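Local atomic coordinates of Bd0816 (Bdellovibrio bacteriovorus HD100, PDB entry 5CER), a protein that probably acts as a serine-type D-Ala-D-Ala carboxypeptidase or endopeptidase of the S13 family used in predation, and is bound by the ankyrin-repeat immunity protein Bd3460. Residues V4-H9 and E20-M25. The protein carries 2 engineered substitutions. Residues are numbered along the deposited sequence; the frame is centred on the assembly and turned at random.
Sequences VNSVCH and EGEGDM
An antiparallel β-hairpin, strands 3-11 and 19-21, forms one edge of the antiparallel sheet of the penicillin-binding-protein-like domain, with residues 4-9 hydrogen-bonded on their other side to strand 339-348. Val7 pairs with Glu22 and His9 with Glu20 as hydrogen-bonded pairs: Val7 N to Glu22 O is 2.9 Å, Glu22 N to Val7 O 3.0 Å, His9 N to Glu20 O 2.8 Å and Glu20 N to His9 O 3.1 Å. Between them Cys8 and Gly21 make a non-hydrogen-bonded pair, CA to CA 4.5 Å. Gly21, at phi/psi 156/-140, brings its CA to 3.1 Å from Val7 O in a CA-H...O contact; a CB there would clash with that carbonyl. Asn5, with psi -49, and Ser6 form a classic bulge opposite Leu346.

Val7 (t), His9 (p), Glu20 (m) and Glu22 (m, then t) share one face, where Val7 and His9 touch Lys368 and Leu372 of helix 356-375. Val7 CB lies 4.0 Å from Glu22 CB, Glu22 OE1 reaches 3.6 Å from Val4 CG1, and Glu22 OE2 salt-bridges Lys368. The His9 ring swings across the strand pair, putting NE2 3.8 Å from Glu20 CB and one ring face over Glu20 O.

On the opposite face, Cys8 (m) touches Cys270 and Ile274 of helix 270-286. The chain turns at Glu22 and passes through Gly23, phi 77, bringing Met25 (m, then t) back to Cys8, with Cys8 SG 3.3 Å from Met25 CG. Where the chain has turned away, one water links Ser6 OG (t), from which it accepts at 3.1 Å, to Asp24 O, to which it donates at 2.8 Å.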
ATOM      1  N   VAL A   4       1.065 -18.299  12.997  1.00 26.89           N
ATOM      2  CA  VAL A   4       2.304 -17.525  13.175  1.00 26.16           C
ATOM      3  C   VAL A   4       3.495 -18.330  12.647  1.00 25.36           C
ATOM      4  O   VAL A   4       3.696 -19.429  13.066  1.00 25.15           O
ATOM      5  CB  VAL A   4       2.545 -17.172  14.649  1.00 25.28           C
ATOM      6  CG1 VAL A   4       3.914 -16.485  14.815  1.00 25.22           C
ATOM      7  CG2 VAL A   4       1.439 -16.249  15.169  1.00 24.52           C
ATOM      8  N   ASN A   5       4.190 -17.795  11.655  1.00 24.65           N
ATOM      9  CA  ASN A   5       5.450 -18.321  11.234  1.00 25.56           C
ATOM     10  C   ASN A   5       6.497 -17.889  12.206  1.00 25.83           C
ATOM     11  O   ASN A   5       7.237 -18.669  12.705  1.00 28.16           O
ATOM     12  CB  ASN A   5       5.777 -17.851   9.803  1.00 26.55           C
ATOM     13  CG  ASN A   5       4.975 -18.614   8.715  1.00 26.79           C
ATOM     14  OD1 ASN A   5       4.666 -19.786   8.898  1.00 27.87           O
ATOM     15  ND2 ASN A   5       4.672 -17.948   7.579  1.00 24.82           N
ATOM     16  N   SER A   6       6.522 -16.616  12.510  1.00 26.14           N
ATOM     17  CA  SER A   6       7.637 -16.019  13.215  1.00 25.25           C
ATOM     18  C   SER A   6       7.276 -14.585  13.663  1.00 24.02           C
ATOM     19  O   SER A   6       6.608 -13.849  12.928  1.00 22.32           O
ATOM     20  CB  SER A   6       8.798 -15.925  12.238  1.00 25.73           C
ATOM     21  OG  SER A   6       9.969 -15.580  12.915  1.00 25.72           O
ATOM     22  N   VAL A   7       7.748 -14.198  14.848  1.00 24.62           N
ATOM     23  CA  VAL A   7       7.677 -12.832  15.330  1.00 24.59           C
ATOM     24  C   VAL A   7       9.028 -12.440  15.928  1.00 25.21           C
ATOM     25  O   VAL A   7       9.600 -13.201  16.691  1.00 25.98           O
ATOM     26  CB  VAL A   7       6.558 -12.690  16.395  1.00 25.13           C
ATOM     27  CG1 VAL A   7       6.585 -11.316  17.081  1.00 25.60           C
ATOM     28  CG2 VAL A   7       5.202 -12.877  15.762  1.00 25.18           C
ATOM     29  N   CYS A   8       9.484 -11.212  15.669  1.00 24.66           N
ATOM     30  CA  CYS A   8      10.675 -10.669  16.282  1.00 24.44           C
ATOM     31  C   CYS A   8      10.409  -9.287  16.802  1.00 23.71           C
ATOM     32  O   CYS A   8       9.726  -8.511  16.157  1.00 21.36           O
ATOM     33  CB  CYS A   8      11.750 -10.486  15.246  1.00 26.59           C
ATOM     34  SG  CYS A   8      12.589 -11.999  14.929  1.00 32.75           S
ATOM     35  N   HIS A   9      11.104  -8.932  17.882  1.00 24.56           N
ATOM     36  CA  HIS A   9      11.251  -7.556  18.241  1.00 24.56           C
ATOM     37  C   HIS A   9      12.517  -7.243  19.005  1.00 25.53           C
ATOM     38  O   HIS A   9      13.079  -8.092  19.690  1.00 27.64           O
ATOM     39  CB  HIS A   9       9.998  -7.081  18.971  1.00 24.72           C
ATOM     40  CG  HIS A   9       9.510  -8.039  20.006  1.00 24.46           C
ATOM     41  ND1 HIS A   9       8.390  -8.835  19.829  1.00 23.46           N
ATOM     42  CD2 HIS A   9       9.989  -8.316  21.231  1.00 23.52           C
ATOM     43  CE1 HIS A   9       8.227  -9.584  20.893  1.00 23.42           C
ATOM     44  NE2 HIS A   9       9.175  -9.276  21.759  1.00 24.18           N
ATOM     45  N   GLU A  20      13.588 -10.854  20.936  1.00 22.38           N
ATOM     46  CA  GLU A  20      12.598 -11.801  21.478  1.00 23.87           C
ATOM     47  C   GLU A  20      11.436 -11.894  20.504  1.00 23.05           C
ATOM     48  O   GLU A  20      11.353 -11.129  19.569  1.00 21.53           O
ATOM     49  CB  GLU A  20      12.138 -11.385  22.910  1.00 24.49           C
ATOM     50  CG  GLU A  20      13.224 -11.635  23.934  1.00 26.48           C
ATOM     51  CD  GLU A  20      12.867 -11.266  25.380  1.00 28.53           C
ATOM     52  OE1 GLU A  20      12.158 -10.282  25.598  1.00 29.05           O
ATOM     53  OE2 GLU A  20      13.325 -11.976  26.292  1.00 31.13           O
ATOM     54  N   GLY A  21      10.555 -12.853  20.741  1.00 24.57           N
ATOM     55  CA  GLY A  21       9.448 -13.131  19.819  1.00 24.70           C
ATOM     56  C   GLY A  21       8.890 -14.531  19.900  1.00 24.46           C
ATOM     57  O   GLY A  21       8.797 -15.102  20.958  1.00 25.64           O
ATOM     58  N   GLU A  22       8.579 -15.091  18.755  1.00 25.17           N
ATOM     59  CA  GLU A  22       7.951 -16.373  18.646  1.00 25.93           C
ATOM     60  C   GLU A  22       8.482 -17.066  17.438  1.00 24.44           C
ATOM     61  O   GLU A  22       8.700 -16.445  16.421  1.00 24.38           O
ATOM     62  CB  GLU A  22       6.447 -16.193  18.402  1.00 29.49           C
ATOM     63  CG  GLU A  22       5.654 -15.448  19.468  1.00 31.05           C
ATOM     64  CD  GLU A  22       4.206 -15.258  19.022  1.00 34.82           C
ATOM     65  OE1 GLU A  22       3.637 -16.176  18.366  1.00 36.81           O
ATOM     66  OE2 GLU A  22       3.641 -14.182  19.304  1.00 37.76           O
ATOM     67  N   GLY A  23       8.620 -18.378  17.513  1.00 24.73           N
ATOM     68  CA  GLY A  23       9.014 -19.197  16.348  1.00 24.03           C
ATOM     69  C   GLY A  23      10.500 -19.085  16.084  1.00 23.63           C
ATOM     70  O   GLY A  23      11.247 -18.547  16.899  1.00 22.70           O
ATOM     71  N   ASP A  24      10.886 -19.610  14.932  1.00 23.95           N
ATOM     72  CA  ASP A  24      12.265 -19.703  14.511  1.00 24.73           C
ATOM     73  C   ASP A  24      12.620 -18.435  13.810  1.00 26.52           C
ATOM     74  O   ASP A  24      12.137 -18.153  12.700  1.00 27.85           O
ATOM     75  CB  ASP A  24      12.416 -20.911  13.578  1.00 24.38           C
ATOM     76  CG  ASP A  24      13.851 -21.241  13.236  1.00 24.44           C
ATOM     77  OD1 ASP A  24      14.747 -20.449  13.596  1.00 25.59           O
ATOM     78  OD2 ASP A  24      14.092 -22.335  12.690  1.00 23.82           O
ATOM     79  N   MET A  25      13.421 -17.613  14.461  1.00 28.48           N
ATOM     80  CA  MET A  25      13.945 -16.366  13.846  1.00 30.70           C
ATOM     81  C   MET A  25      14.887 -16.575  12.684  1.00 28.94           C
ATOM     82  O   MET A  25      15.189 -15.610  11.980  1.00 26.02           O
ATOM     83  CB  MET A  25      14.827 -15.614  14.833  1.00 35.91           C
ATOM     84  CG  MET A  25      14.090 -14.763  15.827  1.00 40.40           C
ATOM     85  SD  MET A  25      15.314 -14.208  17.001  1.00 50.35           S
ATOM     86  CE  MET A  25      14.203 -14.297  18.421  1.00 48.83           C
TER
HETATM   87  O   HOH W   1      12.009 -16.210  10.733  1.00 23.77           O